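Local structure of ParM protein (Staphylococcus aureus, 3JS6) at residues N3-A8 with E110-V115; P28-R33 with G77-S82; N84-I89 with G119-E124; F191-T196 with G217-Y222; K268-L273 with N302-S307. The protein is an actin-like plasmid partition protein that forms filaments and probably uses them to segregate plasmid DNA at cell division. One frame throughout, in Å; residues are numbered along the deposited sequence.

Contact 1. Residues N3-A8 with E110-V115; sequences NVYVMA and EVVNVV
Tyr5 lies beside Val114 in a parallel strand pair, and its backbone bonds to the residues before and after that valine. Tyr5 N gives a nearly straight bond to Asn113 O at 2.9 Å (170°), and Val115 N donates to Tyr5 O at 3.1 Å. Two residues on, Met7 N donates to Val115 O at 3.0 Å. This inner end is the tight part. Val6 CG2 presses on Val115 CG2 at 3.5 Å, the two valines crossing obliquely. Val115 CG2 reaches this spot because it sits between its own backbone N and carbonyl carbon. The extended selenomethionine side chain of Met7 crosses Val114, CE 4.1 Å from Val114 CG1. The outer end is looser. Near Asn3 and Asn113 a water bridges the strands: it donates to Asn3 O and accepts from Asn113 N, at 2.7 Å each. Here Asn3 is exposed. The Tyr5 ring is only partly covered, with Val112 CG1 at 4.4 Å from CD1, and its OH is bound by Glu109. Val4 and Val6 face helix 325-342, while Met7 faces helix 90-104. The pairing of the first strand with strand 111-120, between helices, is typical of the RNase H-like sheet of actin-family domains.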
# COMPACT_ATOMS: atom_id res chain seq x y z
N ASN A 3 -7.11 23.05 -13.17
CA ASN A 3 -7.75 22.48 -11.99
C ASN A 3 -7.26 21.02 -11.84
O ASN A 3 -7.99 20.08 -12.17
CB ASN A 3 -9.25 22.51 -12.23
CG ASN A 3 -10.05 21.91 -11.10
OD1 ASN A 3 -11.20 21.50 -11.29
ND2 ASN A 3 -9.45 21.88 -9.91
N VAL A 4 -6.04 20.82 -11.33
CA VAL A 4 -5.48 19.47 -11.22
C VAL A 4 -5.32 18.94 -9.79
O VAL A 4 -4.83 19.62 -8.90
CB VAL A 4 -4.13 19.42 -11.93
CG1 VAL A 4 -3.58 18.01 -11.91
CG2 VAL A 4 -4.27 19.93 -13.38
N TYR A 5 -5.76 17.70 -9.58
CA TYR A 5 -5.68 17.05 -8.27
C TYR A 5 -4.63 15.95 -8.27
O TYR A 5 -4.25 15.45 -9.32
CB TYR A 5 -7.02 16.41 -7.93
CG TYR A 5 -8.13 17.40 -7.77
CD1 TYR A 5 -9.07 17.60 -8.78
CD2 TYR A 5 -8.23 18.16 -6.61
CE1 TYR A 5 -10.09 18.52 -8.63
CE2 TYR A 5 -9.24 19.09 -6.45
CZ TYR A 5 -10.17 19.26 -7.46
OH TYR A 5 -11.17 20.21 -7.31
N VAL A 6 -4.15 15.57 -7.08
CA VAL A 6 -3.15 14.53 -7.01
C VAL A 6 -3.74 13.26 -6.41
O VAL A 6 -4.27 13.28 -5.31
CB VAL A 6 -1.93 14.99 -6.17
CG1 VAL A 6 -0.99 13.82 -5.89
CG2 VAL A 6 -1.16 16.09 -6.94
N MSE A 7 -3.68 12.16 -7.16
CA MSE A 7 -4.17 10.87 -6.67
C MSE A 7 -2.95 10.04 -6.30
O MSE A 7 -2.06 9.87 -7.14
CB MSE A 7 -4.93 10.09 -7.73
CG MSE A 7 -6.33 10.58 -8.09
SE MSE A 7 -7.13 9.32 -9.40
CE MSE A 7 -8.92 10.00 -9.44
N ALA A 8 -2.92 9.51 -5.07
CA ALA A 8 -1.82 8.67 -4.63
C ALA A 8 -2.47 7.31 -4.40
O ALA A 8 -3.48 7.21 -3.71
CB ALA A 8 -1.22 9.20 -3.36
N GLU A 110 -17.58 17.53 -12.25
CA GLU A 110 -17.76 16.46 -13.23
C GLU A 110 -16.46 16.02 -13.90
O GLU A 110 -16.19 14.82 -14.05
CB GLU A 110 -18.71 16.89 -14.34
CG GLU A 110 -20.16 16.68 -14.07
CD GLU A 110 -20.85 16.03 -15.25
OE1 GLU A 110 -20.56 14.85 -15.52
OE2 GLU A 110 -21.66 16.71 -15.91
N VAL A 111 -15.69 17.00 -14.34
CA VAL A 111 -14.43 16.69 -15.01
C VAL A 111 -13.30 16.73 -14.00
O VAL A 111 -13.01 17.78 -13.42
CB VAL A 111 -14.14 17.68 -16.14
CG1 VAL A 111 -12.79 17.34 -16.80
CG2 VAL A 111 -15.26 17.58 -17.19
N VAL A 112 -12.66 15.59 -13.80
CA VAL A 112 -11.59 15.44 -12.81
C VAL A 112 -10.24 15.26 -13.46
O VAL A 112 -9.94 14.18 -13.97
CB VAL A 112 -11.86 14.18 -11.91
CG1 VAL A 112 -10.83 14.08 -10.79
CG2 VAL A 112 -13.25 14.28 -11.32
N ASN A 113 -9.41 16.31 -13.45
CA ASN A 113 -8.08 16.21 -14.03
C ASN A 113 -7.12 15.85 -12.91
O ASN A 113 -7.15 16.45 -11.83
CB ASN A 113 -7.68 17.55 -14.66
CG ASN A 113 -8.66 18.02 -15.72
OD1 ASN A 113 -9.24 19.09 -15.62
ND2 ASN A 113 -8.86 17.20 -16.74
N VAL A 114 -6.26 14.89 -13.16
CA VAL A 114 -5.33 14.46 -12.13
C VAL A 114 -3.99 14.04 -12.65
O VAL A 114 -3.78 13.87 -13.86
CB VAL A 114 -5.88 13.21 -11.38
CG1 VAL A 114 -7.30 13.47 -10.88
CG2 VAL A 114 -5.87 12.00 -12.35
N VAL A 115 -3.09 13.87 -11.69
CA VAL A 115 -1.79 13.27 -11.94
C VAL A 115 -1.88 12.08 -10.96
O VAL A 115 -2.53 12.19 -9.91
CB VAL A 115 -0.63 14.16 -11.55
CG1 VAL A 115 -0.48 15.29 -12.58
CG2 VAL A 115 -0.85 14.70 -10.14
O HOH W 1 -10.06 18.43 -11.96

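Contact 2. Residues P28-R33 with G77-S82; sequences PSRIGR and GKDTAS
Arg30 reaches across to Asp79, and the two side chains cross with their planes almost perpendicular, 88° apart. The salt bridge runs from Arg30 NH1 to Asp79 OD2 at 2.8 Å, near the plane of the guanidinium. The exact place of OD2 is doubtful, because it lies too close to Arg30 CG in the model. A bend at chi3 (62°) brings NE round, and the guanidinium ends with one face over the backbone of Lys78, whose N is 3.7 Å above that plane and offset toward the rim. Arg30 NH2 has a second charged partner in Asp71. The pairing belongs to the edge where strand 78-79 joins strand 23-33, antiparallel, in the sheet of the N-terminal actin-like domain. Arg30 and Asp79 form a non-hydrogen-bonded pair. Ile31 and Lys78 form the hydrogen-bonded one, with Ile31 N to Lys78 O and Lys78 N to Ile31 O both at 2.9 Å. On the other face Ile31 and Thr80 meet at about a right angle, methyl to methyl, CG2 to CG2 at 3.9 Å. Thr80 N donates to Ser29 O at 3.0 Å. A water also donates to Ser29 O, and more weakly to Thr80 O. Ser29 and Thr80 both touch Leu95 of helix 90-104.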
# COMPACT_ATOMS: atom_id res chain seq x y z
N PRO A 28 -9.65 -4.18 0.94
CA PRO A 28 -9.01 -5.43 0.50
C PRO A 28 -8.95 -5.48 -1.02
O PRO A 28 -9.85 -5.03 -1.70
CB PRO A 28 -9.94 -6.51 1.06
CG PRO A 28 -10.45 -5.89 2.33
CD PRO A 28 -10.75 -4.46 1.89
N SER A 29 -7.86 -6.04 -1.54
CA SER A 29 -7.67 -6.15 -2.98
C SER A 29 -8.55 -7.28 -3.53
O SER A 29 -8.06 -8.33 -3.91
CB SER A 29 -6.19 -6.40 -3.26
OG SER A 29 -5.95 -6.62 -4.63
N ARG A 30 -9.87 -7.05 -3.53
CA ARG A 30 -10.88 -8.01 -3.98
C ARG A 30 -11.87 -7.22 -4.79
O ARG A 30 -12.10 -6.05 -4.53
CB ARG A 30 -11.65 -8.62 -2.79
CG ARG A 30 -10.87 -9.57 -1.90
CD ARG A 30 -11.66 -9.93 -0.63
NE ARG A 30 -12.92 -10.62 -0.90
CZ ARG A 30 -13.01 -11.84 -1.42
NH1 ARG A 30 -11.90 -12.51 -1.74
NH2 ARG A 30 -14.19 -12.42 -1.58
N ILE A 31 -12.49 -7.86 -5.76
CA ILE A 31 -13.48 -7.17 -6.58
C ILE A 31 -14.63 -8.12 -6.89
O ILE A 31 -14.46 -9.34 -6.90
CB ILE A 31 -12.81 -6.67 -7.88
CG1 ILE A 31 -13.71 -5.65 -8.57
CG2 ILE A 31 -12.49 -7.83 -8.81
CD1 ILE A 31 -12.98 -4.85 -9.64
N GLY A 32 -15.82 -7.56 -7.10
CA GLY A 32 -16.98 -8.38 -7.42
C GLY A 32 -17.74 -7.79 -8.60
O GLY A 32 -17.28 -6.86 -9.29
N ARG A 33 -18.93 -8.32 -8.83
CA ARG A 33 -19.75 -7.85 -9.94
C ARG A 33 -21.18 -8.09 -9.55
O ARG A 33 -21.50 -9.13 -8.97
CB ARG A 33 -19.43 -8.65 -11.21
CG ARG A 33 -20.44 -8.43 -12.30
CD ARG A 33 -19.97 -8.99 -13.63
NE ARG A 33 -21.08 -9.04 -14.59
CZ ARG A 33 -20.93 -9.26 -15.89
NH1 ARG A 33 -19.72 -9.46 -16.39
NH2 ARG A 33 -22.00 -9.30 -16.67
N GLY A 77 -17.44 -11.74 -4.93
CA GLY A 77 -16.14 -11.26 -4.47
C GLY A 77 -15.01 -12.25 -4.72
O GLY A 77 -15.14 -13.44 -4.39
N LYS A 78 -13.92 -11.75 -5.29
CA LYS A 78 -12.76 -12.58 -5.55
C LYS A 78 -11.48 -11.76 -5.38
O LYS A 78 -11.49 -10.56 -5.63
CB LYS A 78 -12.86 -13.14 -6.97
CG LYS A 78 -11.61 -13.87 -7.40
CD LYS A 78 -11.66 -14.25 -8.88
CE LYS A 78 -12.73 -15.29 -9.17
NZ LYS A 78 -12.68 -15.75 -10.59
N ASP A 79 -10.40 -12.38 -4.94
CA ASP A 79 -9.13 -11.66 -4.78
C ASP A 79 -8.62 -11.29 -6.18
O ASP A 79 -8.81 -12.05 -7.11
CB ASP A 79 -8.10 -12.53 -4.06
CG ASP A 79 -8.41 -12.71 -2.58
OD1 ASP A 79 -7.92 -13.67 -1.97
OD2 ASP A 79 -9.14 -11.87 -2.01
N THR A 80 -7.99 -10.13 -6.33
CA THR A 80 -7.46 -9.73 -7.63
C THR A 80 -6.07 -10.31 -7.87
O THR A 80 -5.34 -10.60 -6.92
CB THR A 80 -7.34 -8.19 -7.76
OG1 THR A 80 -6.55 -7.70 -6.68
CG2 THR A 80 -8.75 -7.53 -7.70
N ALA A 81 -5.70 -10.47 -9.13
CA ALA A 81 -4.40 -10.99 -9.51
C ALA A 81 -3.31 -10.21 -8.80
O ALA A 81 -3.39 -8.98 -8.68
CB ALA A 81 -4.21 -10.89 -11.00
N SER A 82 -2.30 -10.93 -8.34
CA SER A 82 -1.19 -10.30 -7.63
C SER A 82 0.18 -10.76 -8.15
O SER A 82 1.22 -10.35 -7.62
CB SER A 82 -1.33 -10.58 -6.12
OG SER A 82 -1.51 -11.96 -5.88
O HOH W 2 -5.74 -10.04 -3.49

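Contact 3. Residues N84-I89 with G119-E124; sequences NDRYDI and GMPSNE
Tyr87 and Glu124 reach toward each other tip to tip. The phenol OH donates to Glu124 OE1 at 2.7 Å, on the syn side of the carboxylate and 28° out of its plane. OE1 lies at the ring edge, 3.1 Å from CE1, and the ring and carboxylate planes are 75° apart. Glu124 gets there with an unusual first torsion: chi1 is 13°, nearly eclipsed, and the chain beyond CG runs extended. Arg86 takes another route. Its CG sits between the backbone N and the carbonyl carbon, and this puts CG 3.9 Å above the centre of the Tyr87 ring. The chain then runs extended to NE. Its NH2 donates to Tyr87 OH at 2.8 Å, with the oxygen in the guanidinium plane, and NE adds a weak bond. The phenol thus takes from the cation and gives to the carboxylate, which would polarise the OH. NH2 also binds a water at 2.9 Å, and that water gives a weak bond to Gly119 O. NH1 is taken up by Phe11 O. Pro121 CD meets Arg86 NH2 tip to tip at 4.0 Å. Rings of Phe92 and Phe133 meet Tyr87. The arrangement fastens the 3-10 turn before helix 90-104 to the end of strand 111-120, inside the actin-like N-terminal domain.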
# COMPACT_ATOMS: atom_id res chain seq x y z
N ASN A 84 3.41 -11.12 -10.79
CA ASN A 84 4.24 -10.12 -11.45
C ASN A 84 3.65 -9.72 -12.80
O ASN A 84 4.08 -8.75 -13.41
CB ASN A 84 5.64 -10.70 -11.69
CG ASN A 84 5.61 -11.86 -12.66
OD1 ASN A 84 4.93 -12.87 -12.42
ND2 ASN A 84 6.34 -11.74 -13.76
N ASP A 85 2.69 -10.50 -13.27
CA ASP A 85 2.04 -10.23 -14.54
C ASP A 85 0.60 -9.76 -14.30
O ASP A 85 -0.23 -9.78 -15.20
CB ASP A 85 2.04 -11.49 -15.40
CG ASP A 85 1.55 -12.70 -14.64
OD1 ASP A 85 0.35 -12.74 -14.30
OD2 ASP A 85 2.37 -13.61 -14.37
N ARG A 86 0.33 -9.31 -13.08
CA ARG A 86 -1.01 -8.83 -12.74
C ARG A 86 -1.43 -7.69 -13.66
O ARG A 86 -2.63 -7.47 -13.88
CB ARG A 86 -1.02 -8.32 -11.29
CG ARG A 86 -0.06 -7.17 -11.05
CD ARG A 86 -0.03 -6.72 -9.60
NE ARG A 86 0.89 -5.60 -9.41
CZ ARG A 86 0.93 -4.81 -8.34
NH1 ARG A 86 0.08 -5.00 -7.33
NH2 ARG A 86 1.82 -3.83 -8.27
N TYR A 87 -0.45 -7.01 -14.23
CA TYR A 87 -0.75 -5.85 -15.11
C TYR A 87 -1.57 -6.23 -16.34
O TYR A 87 -2.25 -5.38 -16.91
CB TYR A 87 0.55 -5.09 -15.51
CG TYR A 87 1.30 -4.74 -14.25
CD1 TYR A 87 2.43 -5.48 -13.87
CD2 TYR A 87 0.88 -3.70 -13.44
CE1 TYR A 87 3.10 -5.21 -12.71
CE2 TYR A 87 1.53 -3.44 -12.24
CZ TYR A 87 2.64 -4.20 -11.88
OH TYR A 87 3.28 -3.96 -10.68
N ASP A 88 -1.52 -7.50 -16.73
CA ASP A 88 -2.25 -7.96 -17.91
C ASP A 88 -3.48 -8.76 -17.53
O ASP A 88 -4.16 -9.30 -18.40
CB ASP A 88 -1.36 -8.83 -18.80
CG ASP A 88 -0.16 -8.07 -19.33
OD1 ASP A 88 -0.36 -7.02 -19.99
OD2 ASP A 88 0.97 -8.54 -19.09
N ILE A 89 -3.79 -8.86 -16.23
CA ILE A 89 -4.95 -9.64 -15.81
C ILE A 89 -6.15 -8.74 -15.55
O ILE A 89 -6.03 -7.73 -14.85
CB ILE A 89 -4.66 -10.47 -14.52
CG1 ILE A 89 -3.42 -11.36 -14.73
CG2 ILE A 89 -5.86 -11.34 -14.17
CD1 ILE A 89 -3.54 -12.31 -15.88
N GLY A 119 3.41 3.29 -6.80
CA GLY A 119 4.65 2.55 -6.71
C GLY A 119 4.50 1.12 -7.19
O GLY A 119 3.38 0.66 -7.48
N MSE A 120 5.61 0.40 -7.29
CA MSE A 120 5.59 -0.99 -7.70
C MSE A 120 6.81 -1.68 -7.10
O MSE A 120 7.73 -1.00 -6.62
CB MSE A 120 5.58 -1.12 -9.24
CG MSE A 120 6.58 -0.30 -10.00
SE MSE A 120 6.44 -0.56 -11.95
CE MSE A 120 5.15 0.75 -12.44
N PRO A 121 6.81 -3.03 -7.06
CA PRO A 121 7.95 -3.77 -6.49
C PRO A 121 9.26 -3.27 -7.07
O PRO A 121 9.35 -3.00 -8.26
CB PRO A 121 7.65 -5.22 -6.90
CG PRO A 121 6.14 -5.25 -6.87
CD PRO A 121 5.77 -3.96 -7.56
N SER A 122 10.27 -3.15 -6.22
CA SER A 122 11.57 -2.66 -6.66
C SER A 122 12.12 -3.47 -7.82
O SER A 122 12.76 -2.92 -8.71
CB SER A 122 12.57 -2.69 -5.49
OG SER A 122 12.10 -1.93 -4.39
N ASN A 123 11.87 -4.77 -7.82
CA ASN A 123 12.39 -5.61 -8.89
C ASN A 123 11.75 -5.46 -10.26
O ASN A 123 12.25 -6.00 -11.23
CB ASN A 123 12.37 -7.09 -8.46
CG ASN A 123 10.97 -7.64 -8.30
OD1 ASN A 123 10.79 -8.81 -7.95
ND2 ASN A 123 9.97 -6.82 -8.56
N GLU A 124 10.64 -4.73 -10.37
CA GLU A 124 10.02 -4.56 -11.69
C GLU A 124 10.10 -3.12 -12.16
O GLU A 124 9.75 -2.80 -13.30
CB GLU A 124 8.56 -5.03 -11.68
CG GLU A 124 7.97 -5.27 -10.31
CD GLU A 124 6.56 -5.83 -10.37
OE1 GLU A 124 5.67 -5.15 -10.94
OE2 GLU A 124 6.33 -6.95 -9.85
O HOH W 3 2.13 -2.06 -6.01

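Contact 4. Residues F191-T196 with G217-Y222; sequences FGSGTT and GTIDFY
Gly192 O and Ser193 O receive the first N-H groups of helix 218-228. Thr218 N donates to Gly192 O at 3.0 Å, in the carbonyl plane. Ile219 N donates to Ser193 O, also at 3.0 Å, on a lone pair. Thr218 N is close to Ser193 O as well, but at a poor angle, and that pair is no hydrogen bond. Gly217, at the N-cap, has no side chain to serve these groups, and the loop carbonyls do it instead. Its own N donates to OD2 of Asp220, three residues on, at 3.0 Å and on the anti side of the carboxylate. Gly217 CA makes a CA-H...O contact with Ser193 O at 3.2 Å. Within the loop Gly192 N binds Thr195 O at 2.8 Å. Thr196 OG1 is bonded to Lys216 O. Apolar cover is small: Ile219 CD1 touches Ser193 CB at 3.9 Å. The loop's Phe-Gly-Ser-Gly-Thr-Thr sequence resembles the second phosphate-binding loop of actin-family ATPases, and this crystal form has no nucleotide. With both carbonyls spent on the helix start, the loop's shape is tied to that helix, whose partial positive end would favour this pairing.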
# COMPACT_ATOMS: atom_id res chain seq x y z
N PHE A 191 7.63 -5.20 8.29
CA PHE A 191 7.07 -6.42 8.88
C PHE A 191 5.73 -6.73 8.22
O PHE A 191 4.70 -6.19 8.60
CB PHE A 191 6.86 -6.25 10.40
CG PHE A 191 8.14 -6.19 11.18
CD1 PHE A 191 8.65 -4.96 11.60
CD2 PHE A 191 8.84 -7.35 11.48
CE1 PHE A 191 9.83 -4.90 12.31
CE2 PHE A 191 10.04 -7.31 12.19
CZ PHE A 191 10.54 -6.08 12.61
N GLY A 192 5.76 -7.58 7.20
CA GLY A 192 4.55 -7.93 6.49
C GLY A 192 3.88 -9.16 7.08
O GLY A 192 4.39 -9.74 8.03
N SER A 193 2.74 -9.55 6.52
CA SER A 193 2.03 -10.73 7.00
C SER A 193 2.81 -12.03 6.77
O SER A 193 2.85 -12.90 7.63
CB SER A 193 0.67 -10.81 6.33
OG SER A 193 0.83 -10.73 4.93
N GLY A 194 3.43 -12.16 5.60
CA GLY A 194 4.15 -13.38 5.29
C GLY A 194 5.65 -13.26 5.17
O GLY A 194 6.36 -14.26 5.16
N THR A 195 6.16 -12.03 5.09
CA THR A 195 7.59 -11.82 4.97
C THR A 195 8.00 -10.56 5.71
O THR A 195 7.14 -9.73 6.05
CB THR A 195 8.02 -11.67 3.49
OG1 THR A 195 7.45 -10.47 2.95
CG2 THR A 195 7.54 -12.86 2.67
N THR A 196 9.29 -10.42 5.97
CA THR A 196 9.86 -9.25 6.62
C THR A 196 10.91 -8.76 5.64
O THR A 196 11.91 -9.42 5.39
CB THR A 196 10.50 -9.60 7.96
OG1 THR A 196 9.49 -10.10 8.84
CG2 THR A 196 11.16 -8.37 8.59
N GLY A 217 6.58 -13.85 8.61
CA GLY A 217 5.85 -12.62 8.84
C GLY A 217 5.02 -12.66 10.11
O GLY A 217 5.25 -13.49 10.99
N THR A 218 4.05 -11.75 10.20
CA THR A 218 3.19 -11.69 11.38
C THR A 218 2.34 -12.95 11.55
O THR A 218 2.08 -13.37 12.68
CB THR A 218 2.28 -10.45 11.33
OG1 THR A 218 1.44 -10.52 10.17
CG2 THR A 218 3.13 -9.17 11.27
N ILE A 219 1.93 -13.56 10.45
CA ILE A 219 1.14 -14.79 10.50
C ILE A 219 1.99 -15.85 11.21
O ILE A 219 1.53 -16.51 12.14
CB ILE A 219 0.77 -15.25 9.06
CG1 ILE A 219 -0.20 -14.24 8.45
CG2 ILE A 219 0.17 -16.66 9.09
CD1 ILE A 219 -0.52 -14.47 6.99
N ASP A 220 3.25 -15.99 10.79
CA ASP A 220 4.16 -16.94 11.43
C ASP A 220 4.35 -16.60 12.91
O ASP A 220 4.47 -17.49 13.76
CB ASP A 220 5.52 -16.92 10.75
CG ASP A 220 5.47 -17.46 9.34
OD1 ASP A 220 5.41 -18.70 9.18
OD2 ASP A 220 5.48 -16.63 8.40
N PHE A 221 4.41 -15.30 13.21
CA PHE A 221 4.60 -14.85 14.59
C PHE A 221 3.46 -15.35 15.48
O PHE A 221 3.68 -16.10 16.43
CB PHE A 221 4.64 -13.31 14.63
CG PHE A 221 4.97 -12.74 15.99
CD1 PHE A 221 6.18 -13.03 16.61
CD2 PHE A 221 4.07 -11.89 16.63
CE1 PHE A 221 6.51 -12.47 17.84
CE2 PHE A 221 4.39 -11.31 17.87
CZ PHE A 221 5.61 -11.61 18.48
N TYR A 222 2.25 -14.92 15.15
CA TYR A 222 1.05 -15.28 15.89
C TYR A 222 0.82 -16.78 15.93
O TYR A 222 0.25 -17.30 16.89
CB TYR A 222 -0.17 -14.57 15.29
CG TYR A 222 -0.22 -13.07 15.50
CD1 TYR A 222 0.16 -12.19 14.49
CD2 TYR A 222 -0.65 -12.53 16.72
CE1 TYR A 222 0.10 -10.80 14.68
CE2 TYR A 222 -0.71 -11.14 16.92
CZ TYR A 222 -0.33 -10.29 15.90
OH TYR A 222 -0.40 -8.92 16.07

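Contact 5. Residues K268-L273 with N302-S307; sequences KEQDSL and NIHFDS
Gln270 and Ser307 make a polar bond between two helices. Ser307 OG donates to Gln270 OE1 at 2.5 Å, in the amide plane and on a lone pair. Gln270 CG sits between the backbone N and the carbonyl carbon, and a bend at chi2 (128°) places CD so that the amide meets Ser307. Beside this bond Leu273 meets His304 at about a right angle. Leu273 CD1 is 4.0 Å from His304 NE2, and CD2 stands 4.3 Å above the ring, toward its rim. Ile303 CB backs the opposite face at 3.9 Å. At the edge of the same ring Gln270 NE2 is 4.2 Å from His304 ND1. Around the imidazole, Phe191 and Phe221 both meet it edge-to-face, and Phe221 also touches Gln270 and Leu273. Ser307 is packed against Ile274. The local helix axes come no nearer than 10.9 Å and cross at -73°, so side chains bridge the gap rather than backbones. The contact joins helix 263-284 to helix 301-311 in the C-terminal half of the actin-like fold. His304 ND1 is buried with no partner, in largely apolar and aromatic surroundings. Such a setting would disfavour a charged imidazole, and Ser307 and Gln270 provide a polar link beside it.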
# COMPACT_ATOMS: atom_id res chain seq x y z
N LYS A 268 8.80 -13.98 24.24
CA LYS A 268 9.77 -15.00 23.84
C LYS A 268 9.86 -15.12 22.33
O LYS A 268 10.96 -15.14 21.77
CB LYS A 268 9.39 -16.35 24.47
CG LYS A 268 10.25 -16.76 25.68
CD LYS A 268 10.71 -15.58 26.55
CE LYS A 268 12.02 -14.96 26.02
NZ LYS A 268 12.53 -13.85 26.88
N GLU A 269 8.72 -15.20 21.67
CA GLU A 269 8.70 -15.30 20.23
C GLU A 269 9.31 -14.02 19.64
O GLU A 269 10.20 -14.08 18.79
CB GLU A 269 7.26 -15.46 19.74
CG GLU A 269 7.01 -16.69 18.88
CD GLU A 269 7.16 -18.00 19.65
OE1 GLU A 269 8.29 -18.35 20.03
OE2 GLU A 269 6.13 -18.68 19.87
N GLN A 270 8.85 -12.87 20.11
CA GLN A 270 9.35 -11.59 19.61
C GLN A 270 10.84 -11.40 19.92
O GLN A 270 11.56 -10.76 19.17
CB GLN A 270 8.54 -10.43 20.20
CG GLN A 270 9.07 -9.93 21.54
CD GLN A 270 9.31 -8.42 21.57
OE1 GLN A 270 10.18 -7.93 22.30
NE2 GLN A 270 8.54 -7.68 20.77
N ASP A 271 11.29 -11.96 21.03
CA ASP A 271 12.70 -11.83 21.40
C ASP A 271 13.58 -12.46 20.33
O ASP A 271 14.63 -11.92 19.97
CB ASP A 271 12.96 -12.52 22.73
CG ASP A 271 13.26 -11.54 23.83
OD1 ASP A 271 12.39 -10.68 24.11
OD2 ASP A 271 14.36 -11.64 24.41
N SER A 272 13.14 -13.61 19.83
CA SER A 272 13.88 -14.34 18.81
C SER A 272 13.74 -13.69 17.43
O SER A 272 14.68 -13.68 16.64
CB SER A 272 13.40 -15.79 18.75
OG SER A 272 11.98 -15.86 18.74
N LEU A 273 12.56 -13.16 17.15
CA LEU A 273 12.32 -12.51 15.87
C LEU A 273 13.27 -11.31 15.77
O LEU A 273 13.99 -11.15 14.77
CB LEU A 273 10.86 -12.05 15.79
CG LEU A 273 10.30 -11.53 14.47
CD1 LEU A 273 8.80 -11.74 14.45
CD2 LEU A 273 10.64 -10.06 14.29
N ASN A 302 3.68 -1.75 14.49
CA ASN A 302 3.14 -1.42 15.80
C ASN A 302 3.47 -2.45 16.87
O ASN A 302 3.63 -2.12 18.05
CB ASN A 302 1.62 -1.27 15.74
CG ASN A 302 1.20 0.12 15.32
OD1 ASN A 302 1.58 1.11 15.96
ND2 ASN A 302 0.42 0.22 14.25
N ILE A 303 3.57 -3.70 16.46
CA ILE A 303 3.83 -4.78 17.39
C ILE A 303 5.27 -4.80 17.87
O ILE A 303 5.52 -5.00 19.06
CB ILE A 303 3.51 -6.15 16.73
CG1 ILE A 303 2.11 -6.11 16.11
CG2 ILE A 303 3.60 -7.27 17.76
CD1 ILE A 303 1.84 -7.24 15.15
N HIS A 304 6.22 -4.55 16.97
CA HIS A 304 7.64 -4.61 17.34
C HIS A 304 8.43 -3.33 17.55
O HIS A 304 9.53 -3.40 18.08
CB HIS A 304 8.39 -5.46 16.31
CG HIS A 304 7.66 -6.70 15.90
ND1 HIS A 304 7.17 -7.62 16.81
CD2 HIS A 304 7.36 -7.20 14.67
CE1 HIS A 304 6.61 -8.62 16.16
NE2 HIS A 304 6.71 -8.39 14.86
N PHE A 305 7.90 -2.18 17.15
CA PHE A 305 8.64 -0.92 17.29
C PHE A 305 9.18 -0.66 18.70
O PHE A 305 10.33 -0.25 18.88
CB PHE A 305 7.76 0.25 16.80
CG PHE A 305 8.45 1.58 16.86
CD1 PHE A 305 8.04 2.55 17.79
CD2 PHE A 305 9.55 1.84 16.06
CE1 PHE A 305 8.73 3.76 17.92
CE2 PHE A 305 10.25 3.05 16.18
CZ PHE A 305 9.84 4.01 17.12
N ASP A 306 8.36 -0.92 19.71
CA ASP A 306 8.80 -0.71 21.09
C ASP A 306 10.05 -1.49 21.45
O ASP A 306 11.04 -0.92 21.89
CB ASP A 306 7.69 -1.05 22.07
CG ASP A 306 6.51 -0.12 21.93
OD1 ASP A 306 6.75 1.11 21.78
OD2 ASP A 306 5.36 -0.60 21.99
N SER A 307 10.03 -2.80 21.25
CA SER A 307 11.19 -3.60 21.59
C SER A 307 12.41 -3.22 20.76
O SER A 307 13.53 -3.20 21.28
CB SER A 307 10.87 -5.08 21.42
OG SER A 307 9.85 -5.45 22.33

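How the contacts relate
The contacts fall into two groups. Contacts 1, 2 and 3 all reach the same sheet of the N-terminal lobe. Contacts 1 and 3 sit near the two ends of strand 111-120, their centres about 24 Å apart. Contacts 2 and 3 touch where Ala81 packs on Arg86 and Ile89. Contacts 4 and 5 lie in the other lobe, their centres about 12 Å apart, and touch through aromatic packing. Contacts 3 and 4 come within about 11 Å at their nearest atoms. Contact 1 is farthest from contact 5, about 41 Å between centres. The structure is nucleotide-free; in actin relatives the nucleotide binds between the lobes.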